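Local coordinates for probable uracil-DNA glycosylase (Acanthamoeba polyphaga mimivirus, PDB 5X55), which is a viral member of the uracil-DNA glycosylase superfamily, an alpha/beta protein built round a four-stranded parallel sheet with helices packed against it, at residues 107-112 and 200-205; 195-200 and 213-218; 219-224 and 241-246. All blocks are in the same frame, centred on the assembly; numbering follows the deposited sequence.

Contact 1 of 3, residues 107-112 and 200-205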
loop_
_atom_site.group_PDB
_atom_site.type_symbol
_atom_site.label_atom_id
_atom_site.label_comp_id
_atom_site.label_asym_id
_atom_site.label_seq_id
_atom_site.Cartn_x
_atom_site.Cartn_y
_atom_site.Cartn_z
ATOM N N ASN A 107 3.137 -19.262 -9.739
ATOM C CA ASN A 107 3.703 -20.374 -10.497
ATOM C C ASN A 107 4.618 -19.927 -11.635
ATOM O O ASN A 107 5.283 -20.775 -12.232
ATOM C CB ASN A 107 2.593 -21.241 -11.081
ATOM C CG ASN A 107 1.715 -21.878 -10.014
ATOM O OD1 ASN A 107 2.172 -22.211 -8.923
ATOM N ND2 ASN A 107 0.443 -22.037 -10.329
ATOM N N ASN A 108 4.667 -18.633 -11.961
ATOM C CA ASN A 108 5.481 -18.135 -13.066
ATOM C C ASN A 108 6.157 -16.829 -12.639
ATOM O O ASN A 108 5.967 -15.752 -13.215
ATOM C CB ASN A 108 4.629 -17.976 -14.322
ATOM C CG ASN A 108 4.336 -19.304 -14.983
ATOM O OD1 ASN A 108 5.106 -19.766 -15.825
ATOM N ND2 ASN A 108 3.236 -19.943 -14.585
ATOM N N TYR A 109 6.996 -16.952 -11.624
ATOM C CA TYR A 109 7.523 -15.833 -10.848
ATOM C C TYR A 109 9.015 -15.715 -11.136
ATOM O O TYR A 109 9.808 -16.507 -10.631
ATOM C CB TYR A 109 7.251 -16.093 -9.370
ATOM C CG TYR A 109 7.445 -14.926 -8.430
ATOM C CD1 TYR A 109 8.676 -14.689 -7.823
ATOM C CD2 TYR A 109 6.379 -14.098 -8.105
ATOM C CE1 TYR A 109 8.842 -13.643 -6.951
ATOM C CE2 TYR A 109 6.532 -13.041 -7.236
ATOM C CZ TYR A 109 7.765 -12.817 -6.658
ATOM O OH TYR A 109 7.911 -11.766 -5.782
ATOM N N HIS A 110 9.405 -14.719 -11.928
ATOM C CA HIS A 110 10.795 -14.623 -12.365
ATOM C C HIS A 110 11.479 -13.343 -11.914
ATOM O O HIS A 110 12.532 -12.992 -12.450
ATOM C CB HIS A 110 10.865 -14.782 -13.882
ATOM C CG HIS A 110 10.279 -16.074 -14.346
ATOM N ND1 HIS A 110 10.798 -17.296 -13.970
ATOM C CD2 HIS A 110 9.172 -16.343 -15.076
ATOM C CE1 HIS A 110 10.062 -18.262 -14.485
ATOM N NE2 HIS A 110 9.071 -17.712 -15.165
ATOM N N PHE A 111 10.934 -12.668 -10.906
ATOM C CA PHE A 111 11.570 -11.463 -10.407
ATOM C C PHE A 111 12.844 -11.818 -9.658
ATOM O O PHE A 111 12.913 -12.830 -8.962
ATOM C CB PHE A 111 10.592 -10.696 -9.520
ATOM C CG PHE A 111 9.304 -10.404 -10.212
ATOM C CD1 PHE A 111 9.178 -9.287 -11.016
ATOM C CD2 PHE A 111 8.236 -11.286 -10.122
ATOM C CE1 PHE A 111 7.997 -9.036 -11.686
ATOM C CE2 PHE A 111 7.061 -11.033 -10.792
ATOM C CZ PHE A 111 6.944 -9.906 -11.573
ATOM N N LYS A 112 13.869 -10.993 -9.837
ATOM C CA LYS A 112 15.118 -11.197 -9.124
ATOM C C LYS A 112 15.001 -10.727 -7.674
ATOM O O LYS A 112 14.292 -9.762 -7.367
ATOM C CB LYS A 112 16.242 -10.437 -9.824
ATOM C CG LYS A 112 16.565 -10.936 -11.217
ATOM C CD LYS A 112 16.922 -9.770 -12.146
ATOM C CE LYS A 112 18.108 -8.959 -11.628
ATOM N NZ LYS A 112 18.297 -7.662 -12.382
ATOM N N GLY A 200 8.983 -20.544 -1.952
ATOM C CA GLY A 200 9.767 -19.350 -1.733
ATOM C C GLY A 200 9.279 -18.113 -2.456
ATOM O O GLY A 200 9.960 -17.080 -2.402
ATOM N N VAL A 201 8.135 -18.170 -3.133
ATOM C CA VAL A 201 7.580 -16.946 -3.706
ATOM C C VAL A 201 7.007 -16.099 -2.570
ATOM O O VAL A 201 6.089 -16.537 -1.864
ATOM C CB VAL A 201 6.509 -17.235 -4.765
ATOM C CG1 VAL A 201 5.958 -15.931 -5.287
ATOM C CG2 VAL A 201 7.087 -18.093 -5.902
ATOM N N PRO A 202 7.497 -14.888 -2.365
ATOM C CA PRO A 202 6.940 -14.055 -1.303
ATOM C C PRO A 202 5.495 -13.674 -1.594
ATOM O O PRO A 202 5.076 -13.545 -2.750
ATOM C CB PRO A 202 7.854 -12.826 -1.310
ATOM C CG PRO A 202 9.102 -13.275 -1.969
ATOM C CD PRO A 202 8.641 -14.239 -3.025
ATOM N N TYR A 203 4.720 -13.528 -0.518
ATOM C CA TYR A 203 3.390 -12.930 -0.636
ATOM C C TYR A 203 3.467 -11.435 -0.922
ATOM O O TYR A 203 2.598 -10.898 -1.608
ATOM C CB TYR A 203 2.583 -13.153 0.645
ATOM C CG TYR A 203 2.218 -14.587 0.928
ATOM C CD1 TYR A 203 2.293 -15.559 -0.057
ATOM C CD2 TYR A 203 1.795 -14.967 2.191
ATOM C CE1 TYR A 203 1.960 -16.880 0.217
ATOM C CE2 TYR A 203 1.456 -16.271 2.474
ATOM C CZ TYR A 203 1.539 -17.224 1.488
ATOM O OH TYR A 203 1.195 -18.521 1.788
ATOM N N ALA A 204 4.483 -10.748 -0.407
ATOM C CA ALA A 204 4.617 -9.314 -0.645
ATOM C C ALA A 204 4.872 -9.036 -2.128
ATOM O O ALA A 204 5.741 -9.662 -2.753
ATOM C CB ALA A 204 5.747 -8.747 0.209
ATOM N N MET A 205 4.095 -8.103 -2.697
ATOM C CA MET A 205 4.231 -7.742 -4.103
ATOM C C MET A 205 4.239 -6.226 -4.314
ATOM O O MET A 205 4.010 -5.759 -5.422
ATOM C CB MET A 205 3.118 -8.393 -4.931
ATOM C CG MET A 205 1.693 -8.003 -4.533
ATOM S SD MET A 205 0.551 -8.693 -5.754
ATOM C CE MET A 205 0.726 -7.477 -7.067
HETATM O O HOH W 1 8.475 -9.975 -3.883
HETATM O O HOH W 2 5.236 -11.449 -4.410
#

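Contact 2 of 3, residues 195-200 and 213-218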
loop_
_atom_site.group_PDB
_atom_site.type_symbol
_atom_site.label_atom_id
_atom_site.label_comp_id
_atom_site.label_asym_id
_atom_site.label_seq_id
_atom_site.Cartn_x
_atom_site.Cartn_y
_atom_site.Cartn_z
ATOM N N GLY A 195 5.127 -13.565 4.806
ATOM C CA GLY A 195 5.061 -14.970 4.457
ATOM C C GLY A 195 5.412 -15.243 3.011
ATOM O O GLY A 195 5.632 -14.338 2.207
ATOM N N SER A 196 5.473 -16.537 2.681
ATOM C CA SER A 196 5.787 -16.972 1.330
ATOM C C SER A 196 5.076 -18.291 1.045
ATOM O O SER A 196 4.612 -18.976 1.961
ATOM C CB SER A 196 7.309 -17.101 1.126
ATOM O OG SER A 196 7.878 -18.085 1.967
ATOM N N CYS A 197 4.967 -18.623 -0.249
ATOM C CA CYS A 197 4.494 -19.936 -0.680
ATOM C C CYS A 197 5.516 -21.013 -0.312
ATOM O O CYS A 197 6.648 -20.723 0.103
ATOM C CB CYS A 197 4.263 -19.979 -2.194
ATOM S SG CYS A 197 2.940 -18.911 -2.876
ATOM N N ILE A 198 5.103 -22.278 -0.501
ATOM C CA ILE A 198 5.989 -23.436 -0.333
ATOM C C ILE A 198 7.290 -23.264 -1.106
ATOM O O ILE A 198 8.355 -23.715 -0.661
ATOM C CB ILE A 198 5.265 -24.735 -0.767
ATOM C CG1 ILE A 198 4.849 -24.669 -2.253
ATOM C CG2 ILE A 198 4.053 -25.003 0.124
ATOM C CD1 ILE A 198 5.753 -25.446 -3.232
ATOM N N SER A 199 7.230 -22.598 -2.259
ATOM C CA SER A 199 8.329 -22.528 -3.209
ATOM C C SER A 199 9.262 -21.361 -2.955
ATOM O O SER A 199 10.232 -21.189 -3.697
ATOM C CB SER A 199 7.774 -22.416 -4.628
ATOM O OG SER A 199 6.947 -21.266 -4.723
ATOM N N GLY A 200 8.983 -20.544 -1.952
ATOM C CA GLY A 200 9.767 -19.350 -1.733
ATOM C C GLY A 200 9.279 -18.113 -2.456
ATOM O O GLY A 200 9.960 -17.080 -2.402
ATOM N N LEU A 213 -1.418 -14.146 -7.806
ATOM C CA LEU A 213 -2.310 -15.243 -8.163
ATOM C C LEU A 213 -1.722 -16.575 -7.706
ATOM O O LEU A 213 -0.504 -16.744 -7.643
ATOM C CB LEU A 213 -2.524 -15.274 -9.677
ATOM C CG LEU A 213 -3.168 -14.041 -10.308
ATOM C CD1 LEU A 213 -2.995 -14.079 -11.813
ATOM C CD2 LEU A 213 -4.635 -13.954 -9.938
ATOM N N ASN A 214 -2.604 -17.527 -7.396
ATOM C CA ASN A 214 -2.216 -18.864 -6.945
ATOM C C ASN A 214 -1.437 -18.824 -5.629
ATOM O O ASN A 214 -0.574 -19.670 -5.383
ATOM C CB ASN A 214 -1.410 -19.604 -8.018
ATOM C CG ASN A 214 -2.237 -19.931 -9.239
ATOM O OD1 ASN A 214 -3.371 -20.403 -9.124
ATOM N ND2 ASN A 214 -1.678 -19.678 -10.420
ATOM N N CYS A 215 -1.709 -17.821 -4.798
ATOM C CA CYS A 215 -1.339 -17.758 -3.387
ATOM C C CYS A 215 -2.601 -17.836 -2.544
ATOM O O CYS A 215 -3.695 -17.504 -3.015
ATOM C CB CYS A 215 -0.602 -16.453 -3.031
ATOM S SG CYS A 215 1.060 -16.229 -3.703
ATOM N N PRO A 216 -2.493 -18.255 -1.288
ATOM C CA PRO A 216 -3.658 -18.172 -0.402
ATOM C C PRO A 216 -4.102 -16.724 -0.229
ATOM O O PRO A 216 -3.284 -15.808 -0.201
ATOM C CB PRO A 216 -3.150 -18.777 0.912
ATOM C CG PRO A 216 -1.999 -19.663 0.503
ATOM C CD PRO A 216 -1.363 -18.973 -0.675
ATOM N N VAL A 217 -5.411 -16.518 -0.136
ATOM C CA VAL A 217 -5.958 -15.200 0.194
ATOM C C VAL A 217 -5.722 -14.920 1.678
ATOM O O VAL A 217 -6.194 -15.689 2.523
ATOM C CB VAL A 217 -7.455 -15.118 -0.142
ATOM C CG1 VAL A 217 -8.049 -13.780 0.347
ATOM C CG2 VAL A 217 -7.700 -15.336 -1.644
ATOM N N PRO A 218 -5.020 -13.850 2.049
ATOM C CA PRO A 218 -4.831 -13.543 3.481
ATOM C C PRO A 218 -6.134 -13.123 4.151
ATOM O O PRO A 218 -7.037 -12.576 3.513
ATOM C CB PRO A 218 -3.822 -12.384 3.479
ATOM C CG PRO A 218 -3.233 -12.389 2.067
ATOM C CD PRO A 218 -4.321 -12.894 1.176
#

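Contact 3 of 3, residues 219-224 and 241-246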
loop_
_atom_site.group_PDB
_atom_site.type_symbol
_atom_site.label_atom_id
_atom_site.label_comp_id
_atom_site.label_asym_id
_atom_site.label_seq_id
_atom_site.Cartn_x
_atom_site.Cartn_y
_atom_site.Cartn_z
ATOM N N LYS A 219 -6.207 -13.359 5.469
ATOM C CA LYS A 219 -7.478 -13.224 6.179
ATOM C C LYS A 219 -8.007 -11.792 6.136
ATOM O O LYS A 219 -9.223 -11.574 5.999
ATOM C CB LYS A 219 -7.318 -13.718 7.617
ATOM C CG LYS A 219 -7.317 -15.245 7.705
ATOM C CD LYS A 219 -6.757 -15.738 9.032
ATOM C CE LYS A 219 -6.813 -17.260 9.112
ATOM N NZ LYS A 219 -8.183 -17.799 8.824
ATOM N N SER A 220 -7.111 -10.806 6.226
ATOM C CA SER A 220 -7.520 -9.413 6.077
ATOM C C SER A 220 -8.231 -9.186 4.750
ATOM O O SER A 220 -9.317 -8.588 4.701
ATOM C CB SER A 220 -6.303 -8.514 6.190
ATOM O OG SER A 220 -5.870 -8.513 7.532
ATOM N N LEU A 221 -7.638 -9.677 3.662
ATOM C CA LEU A 221 -8.225 -9.462 2.350
ATOM C C LEU A 221 -9.550 -10.195 2.223
ATOM O O LEU A 221 -10.499 -9.665 1.629
ATOM C CB LEU A 221 -7.244 -9.898 1.263
ATOM C CG LEU A 221 -7.648 -9.676 -0.198
ATOM C CD1 LEU A 221 -8.122 -8.244 -0.424
ATOM C CD2 LEU A 221 -6.459 -9.990 -1.087
ATOM N N ALA A 222 -9.641 -11.412 2.777
ATOM C CA ALA A 222 -10.916 -12.122 2.775
ATOM C C ALA A 222 -11.983 -11.295 3.466
ATOM O O ALA A 222 -13.144 -11.262 3.029
ATOM C CB ALA A 222 -10.777 -13.494 3.451
ATOM N N ASN A 223 -11.601 -10.590 4.534
ATOM C CA ASN A 223 -12.566 -9.757 5.239
ATOM C C ASN A 223 -12.950 -8.540 4.413
ATOM O O ASN A 223 -14.116 -8.116 4.423
ATOM C CB ASN A 223 -12.007 -9.357 6.609
ATOM C CG ASN A 223 -12.027 -10.522 7.596
ATOM O OD1 ASN A 223 -12.647 -11.542 7.321
ATOM N ND2 ASN A 223 -11.359 -10.370 8.746
ATOM N N ILE A 224 -12.002 -7.989 3.654
ATOM C CA ILE A 224 -12.350 -6.916 2.720
ATOM C C ILE A 224 -13.388 -7.405 1.713
ATOM O O ILE A 224 -14.415 -6.752 1.491
ATOM C CB ILE A 224 -11.085 -6.377 2.026
ATOM C CG1 ILE A 224 -10.162 -5.700 3.045
ATOM C CG2 ILE A 224 -11.453 -5.425 0.884
ATOM C CD1 ILE A 224 -8.716 -5.604 2.598
ATOM N N GLY A 241 -6.171 -13.446 -4.613
ATOM C CA GLY A 241 -6.039 -12.225 -3.838
ATOM C C GLY A 241 -5.338 -11.091 -4.561
ATOM O O GLY A 241 -4.734 -10.219 -3.927
ATOM N N CYS A 242 -5.397 -11.076 -5.883
ATOM C CA CYS A 242 -4.622 -10.126 -6.672
ATOM C C CYS A 242 -5.479 -8.915 -7.027
ATOM O O CYS A 242 -6.481 -9.043 -7.741
ATOM C CB CYS A 242 -4.078 -10.791 -7.932
ATOM S SG CYS A 242 -2.997 -9.709 -8.827
ATOM N N LEU A 243 -5.070 -7.740 -6.543
ATOM C CA LEU A 243 -5.854 -6.515 -6.646
ATOM C C LEU A 243 -5.443 -5.636 -7.833
ATOM O O LEU A 243 -5.737 -4.430 -7.841
ATOM C CB LEU A 243 -5.752 -5.741 -5.331
ATOM C CG LEU A 243 -6.219 -6.615 -4.159
ATOM C CD1 LEU A 243 -6.138 -5.873 -2.823
ATOM C CD2 LEU A 243 -7.655 -7.128 -4.419
ATOM N N ALA A 244 -4.777 -6.225 -8.833
ATOM C CA ALA A 244 -4.401 -5.508 -10.048
ATOM C C ALA A 244 -5.548 -4.658 -10.598
ATOM O O ALA A 244 -5.339 -3.524 -11.052
ATOM C CB ALA A 244 -3.929 -6.524 -11.085
ATOM N N SER A 245 -6.773 -5.168 -10.517
ATOM C CA SER A 245 -7.910 -4.478 -11.112
ATOM C C SER A 245 -8.177 -3.141 -10.428
ATOM O O SER A 245 -8.424 -2.125 -11.094
ATOM C CB SER A 245 -9.143 -5.376 -11.028
ATOM O OG SER A 245 -10.284 -4.667 -11.456
ATOM N N TRP A 246 -8.157 -3.129 -9.090
ATOM C CA TRP A 246 -8.417 -1.896 -8.357
ATOM C C TRP A 246 -7.308 -0.887 -8.574
ATOM O O TRP A 246 -7.566 0.318 -8.697
ATOM C CB TRP A 246 -8.561 -2.182 -6.858
ATOM C CG TRP A 246 -9.640 -3.128 -6.505
ATOM C CD1 TRP A 246 -10.591 -3.655 -7.344
ATOM C CD2 TRP A 246 -9.890 -3.683 -5.214
ATOM N NE1 TRP A 246 -11.412 -4.496 -6.648
ATOM C CE2 TRP A 246 -11.001 -4.536 -5.336
ATOM C CE3 TRP A 246 -9.275 -3.539 -3.962
ATOM C CZ2 TRP A 246 -11.504 -5.258 -4.259
ATOM C CZ3 TRP A 246 -9.779 -4.245 -2.887
ATOM C CH2 TRP A 246 -10.883 -5.099 -3.043
#

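Contact 1 of 3, residues 107-112 and 200-205
Two ordered waters grip the phenol oxygen of Tyr109 and tie it to main-chain carbonyls of the 200-205 loop. Water 1 donates to Tyr109 OH at 2.7 Å, and its second proton goes to Ala204 O at 3.0 Å. Water 2 accepts from Tyr109 OH at 3.0 Å. It passes a proton on to Pro202 O, at 2.7 Å, and lies close to Ala204 O, a bond whose short length leaves it doubtful. The hydroxyl is thereby engaged both as donor and as acceptor, which should fix the rotation of its proton, although every polar link between the segments runs through solvent.

The ring below the hydroxyl is clamped from both faces. Val201 CG1 sits over one of them in a CH-pi contact, 3.5 Å from the Tyr109 ring centroid and only 15° off the normal. Because this methyl lies anti to the Val201 backbone N (chi1 179°), it comes down on the ring, while CG2 of the same valine settles by Tyr109 CB. The opposite face is covered from within the 107-112 loop, where Phe111 CD2 stands 3.7 Å above the ring plane. Near the phenol end, Pro202 CD approaches obliquely, 3.8 Å from Tyr109 OH. With Tyr109 CG swung anti to its own N (chi1 -167°), the ring reaches across to the 200-205 loop. Ile104 and Leu170 also touch the tyrosine, and Asn173 ND2 holds Met205 O at the far end of the 200-205 loop.

What is joined here is the loop between helices 98-102 and 114-117 and the long loop after strand 185-189; the GQDPY sequence where strand passes into loop is consistent with a family 1 uracil-DNA glycosylase.

Contact 2 of 3, residues 195-200 and 213-218
Cys197 and Cys215 meet sulfur to sulfur, SG to SG at 3.4 Å, which is a van der Waals contact between two cysteines and far too long for a disulfide. Each sulfur is turned beside its own backbone N, with chi1 of -65° at Cys197 and -69° at Cys215. The CB of Cys197 points at the facing loop, while that of Cys215 leaves its chain across the line of approach. Asn214 O is a looser neighbour, 4.4 Å from Cys197 SG.

Behind Cys197 the chain makes a type I beta turn, closed by Gly200 N bonding to Cys197 O at 3.1 Å; the same carbonyl receives a weak bond from Ser196 OG. Both segments belong to one long loop, the first connection of a beta-alpha-beta crossover that runs from strand 185-189 through helix 219-230 to strand 251-255. The later segment ends in the PVP of a PVPKS sequence, which probably corresponds to the proline-rich loop of family 1 uracil-DNA glycosylases, and Pro218 takes the N-cap position of the helix.

On the Cys215 side, Asn214 adopts positive phi (62°), and its ND2 is held by Asp105 OD1. Just before it, Leu213 shares backbone hydrogen bonds with Ile104 and Ala106, and further along Pro216 lies against Tyr203.

Contact 3 of 3, residues 219-224 and 241-246
The start of helix 219-230 faces the bend that leads into helix 244-248, closest at Leu221 and Gly241, whose CA atoms are 7.1 Å apart, and Leu243 holds the N-cap position of the second helix. Leu221 and Ile224, three residues apart and so on one side of their helix, carry its half of the contact.

Leu221 splits its two methyls between two partners. CD2 rests directly on the backbone, 3.3 Å from Gly241 O and 3.6 Å from Gly241 CA. Gly241 has no side chain, and the leucine methyl lies directly against its backbone. CD1 meets Leu243 CD1 tip to tip at 3.9 Å. Leu221 can reach both because its CG is anti to the backbone N (chi1 -177°), sending the branch off the helix toward the bend.

Leu243 in turn leans over Trp246: its CD2 stands 3.8 Å above one face of the indole, offset toward the rim. The same indole receives Ile224 at its edge, near the ring plane, with Ile224 CG2 4.0 Å from Trp246 CH2 on the six-membered ring. The polar end of the indole is satisfied too, since NE1 bonds to Trp368 O, and the Trp368 ring packs edge-to-face with it.

Ser210 braces the bend, its OG bonding Leu243 N and, weakly, Gly241 O. All five touching residues are buried, and the side-chain contacts between the segments are apolar; the packing continues along helix 219-230, where Tyr225 touches Leu243 and Leu228 touches Trp246. Met253 lies against both Leu243 and Trp246, so the helix and the bend pack together beside strand 251-255, an outermost strand of the parallel sheet.

How the contacts relate
Contacts 1 and 2 interlock: their segments alternate along the chain, they share Gly200, and their centres are 9 Å apart. The Tyr203 N to Gly195 O approach of 3.0 Å, a probable hydrogen bond, ties them further. Contact 3 comes later in sequence, with its centre 14 Å from that of contact 2 and 17 Å from that of contact 1. Val217 joins contacts 2 and 3, packing on Ala222 and Gly241. All the segments but 107-112 lie along the crossover from strand 185-189 through helix 219-230 toward strand 251-255: contact 1 joins its loop to the start of the modelled chain, contact 2 folds that loop on itself, and contact 3 seats its helix near the sheet.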